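PDB 5O6M: Polyphosphate:AMP phosphotransferase, which uses inorganic polyphosphate as phosphate donor to convert AMP to ADP and ADP to ATP, and can also phosphorylate other nucleoside mono- and diphosphates. Local coordinates for residues 42-46 against 243-248. The protein carries 1 engineered substitution. Numbering follows the deposited sequence.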
loop_
_atom_site.group_PDB
_atom_site.type_symbol
_atom_site.label_atom_id
_atom_site.label_comp_id
_atom_site.label_asym_id
_atom_site.label_seq_id
_atom_site.Cartn_x
_atom_site.Cartn_y
_atom_site.Cartn_z
ATOM N N ARG D 42 17.876 -0.220 28.864
ATOM C CA ARG D 42 17.972 1.133 28.328
ATOM C C ARG D 42 17.335 1.212 26.947
ATOM O O ARG D 42 16.631 2.177 26.631
ATOM C CB ARG D 42 19.429 1.595 28.274
ATOM C CG ARG D 42 20.103 1.766 29.623
ATOM C CD ARG D 42 21.279 2.716 29.483
ATOM N NE ARG D 42 22.429 2.085 28.846
ATOM C CZ ARG D 42 23.313 2.738 28.099
ATOM N NH1 ARG D 42 24.332 2.087 27.554
ATOM N NH2 ARG D 42 23.171 4.040 27.885
ATOM N N LEU D 43 17.583 0.206 26.104
ATOM C CA LEU D 43 16.957 0.164 24.787
ATOM C C LEU D 43 15.442 0.261 24.907
ATOM O O LEU D 43 14.803 1.069 24.223
ATOM C CB LEU D 43 17.365 -1.120 24.061
ATOM C CG LEU D 43 16.712 -1.385 22.708
ATOM C CD1 LEU D 43 17.017 -0.256 21.747
ATOM C CD2 LEU D 43 17.197 -2.713 22.145
ATOM N N GLU D 44 14.851 -0.555 25.784
ATOM C CA GLU D 44 13.409 -0.490 26.000
ATOM C C GLU D 44 12.982 0.927 26.355
ATOM O O GLU D 44 12.038 1.473 25.775
ATOM C CB GLU D 44 12.990 -1.464 27.107
ATOM C CG GLU D 44 13.117 -2.939 26.751
ATOM C CD GLU D 44 12.777 -3.860 27.918
ATOM O OE1 GLU D 44 13.006 -5.084 27.797
ATOM O OE2 GLU D 44 12.280 -3.360 28.955
ATOM N N LYS D 45 13.685 1.546 27.306
ATOM C CA LYS D 45 13.284 2.866 27.782
ATOM C C LYS D 45 13.517 3.935 26.723
ATOM O O LYS D 45 12.729 4.881 26.609
ATOM C CB LYS D 45 14.037 3.201 29.072
ATOM C CG LYS D 45 13.341 4.216 29.969
ATOM C CD LYS D 45 13.345 5.605 29.353
ATOM C CE LYS D 45 12.923 6.658 30.362
ATOM N NZ LYS D 45 13.005 8.032 29.790
ATOM N N LEU D 46 14.594 3.809 25.940
ATOM C CA LEU D 46 14.851 4.788 24.884
ATOM C C LEU D 46 13.820 4.683 23.766
ATOM O O LEU D 46 13.426 5.699 23.177
ATOM C CB LEU D 46 16.266 4.612 24.332
ATOM C CG LEU D 46 17.415 5.111 25.210
ATOM C CD1 LEU D 46 18.693 4.348 24.908
ATOM C CD2 LEU D 46 17.625 6.602 25.006
ATOM N N LEU D 243 23.573 0.461 18.999
ATOM C CA LEU D 243 22.216 0.983 18.866
ATOM C C LEU D 243 21.852 1.915 20.018
ATOM O O LEU D 243 21.319 3.010 19.801
ATOM C CB LEU D 243 21.212 -0.166 18.776
ATOM C CG LEU D 243 19.749 0.282 18.797
ATOM C CD1 LEU D 243 19.480 1.261 17.668
ATOM C CD2 LEU D 243 18.808 -0.913 18.713
ATOM N N VAL D 244 22.134 1.499 21.255
ATOM C CA VAL D 244 21.719 2.287 22.415
ATOM C C VAL D 244 22.385 3.657 22.404
ATOM O O VAL D 244 21.724 4.688 22.584
ATOM C CB VAL D 244 22.013 1.528 23.721
ATOM C CG1 VAL D 244 22.001 2.492 24.898
ATOM C CG2 VAL D 244 20.989 0.421 23.928
ATOM N N GLU D 245 23.706 3.693 22.203
ATOM C CA GLU D 245 24.416 4.969 22.231
ATOM C C GLU D 245 23.885 5.914 21.160
ATOM O O GLU D 245 23.612 7.091 21.433
ATOM C CB GLU D 245 25.919 4.748 22.061
ATOM C CG GLU D 245 26.707 6.044 21.908
ATOM C CD GLU D 245 28.196 5.864 22.139
ATOM O OE1 GLU D 245 28.569 4.961 22.918
ATOM O OE2 GLU D 245 28.989 6.626 21.544
ATOM N N THR D 246 23.731 5.415 19.930
ATOM C CA THR D 246 23.121 6.213 18.871
ATOM C C THR D 246 21.785 6.796 19.324
ATOM O O THR D 246 21.493 7.973 19.085
ATOM C CB THR D 246 22.948 5.368 17.609
ATOM O OG1 THR D 246 24.215 4.814 17.231
ATOM C CG2 THR D 246 22.418 6.220 16.465
ATOM N N LEU D 247 20.949 5.975 19.965
ATOM C CA LEU D 247 19.666 6.471 20.459
ATOM C C LEU D 247 19.859 7.520 21.551
ATOM O O LEU D 247 19.136 8.523 21.588
ATOM C CB LEU D 247 18.814 5.304 20.963
ATOM C CG LEU D 247 18.322 4.363 19.862
ATOM C CD1 LEU D 247 17.560 3.185 20.431
ATOM C CD2 LEU D 247 17.451 5.130 18.874
ATOM N N GLU D 248 20.833 7.310 22.446
ATOM C CA GLU D 248 21.132 8.319 23.462
ATOM C C GLU D 248 21.522 9.645 22.823
ATOM O O GLU D 248 21.142 10.718 23.310
ATOM C CB GLU D 248 22.255 7.834 24.381
ATOM C CG GLU D 248 21.939 6.589 25.185
ATOM C CD GLU D 248 21.541 6.907 26.617
ATOM O OE1 GLU D 248 21.043 8.028 26.864
ATOM O OE2 GLU D 248 21.731 6.035 27.493
#
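Two helices of the P-loop-type alpha/beta fold pack side by side here: helix 29-53, which precedes the central strand 57-64 of the parallel sheet, and the late helix 232-249. They run in roughly the same direction. The axes of the two segments cross at 35° and approach to 9.8 Å. Arg42 is partly exposed, and its CA-to-CB bond points toward helix 232-249. Its guanidinium covers Val244 with one face; Arg42 CZ lies 3.5 Å from Val244 CG1. At its edge it forms a salt bridge with Glu248, so the flat face packs on a methyl group while the edge makes the charge pair. Leu43 is buried. Its CD1 reaches Leu243 CD2 at 3.6 Å and Leu247 CD1 at 3.7 Å, while its CB rests near Val244 CG2 at 3.9 Å. The same leucine also touches Val81, and Leu243 touches Phe78, so the apolar layer continues into neighbouring loops. One turn after Arg42, Leu46 points at the partner helix. Its CD1 packs on Val244 CG1 at 3.8 Å, Leu247 CB at 4.1 Å and Glu248 CG at 4.0 Å. Glu248 thus packs its CG on Leu46 and pairs its carboxylate with Arg42. The salt bridge includes a very short hydrogen bond, from Arg42 NH2 to Glu248 OE2 at 2.5 Å.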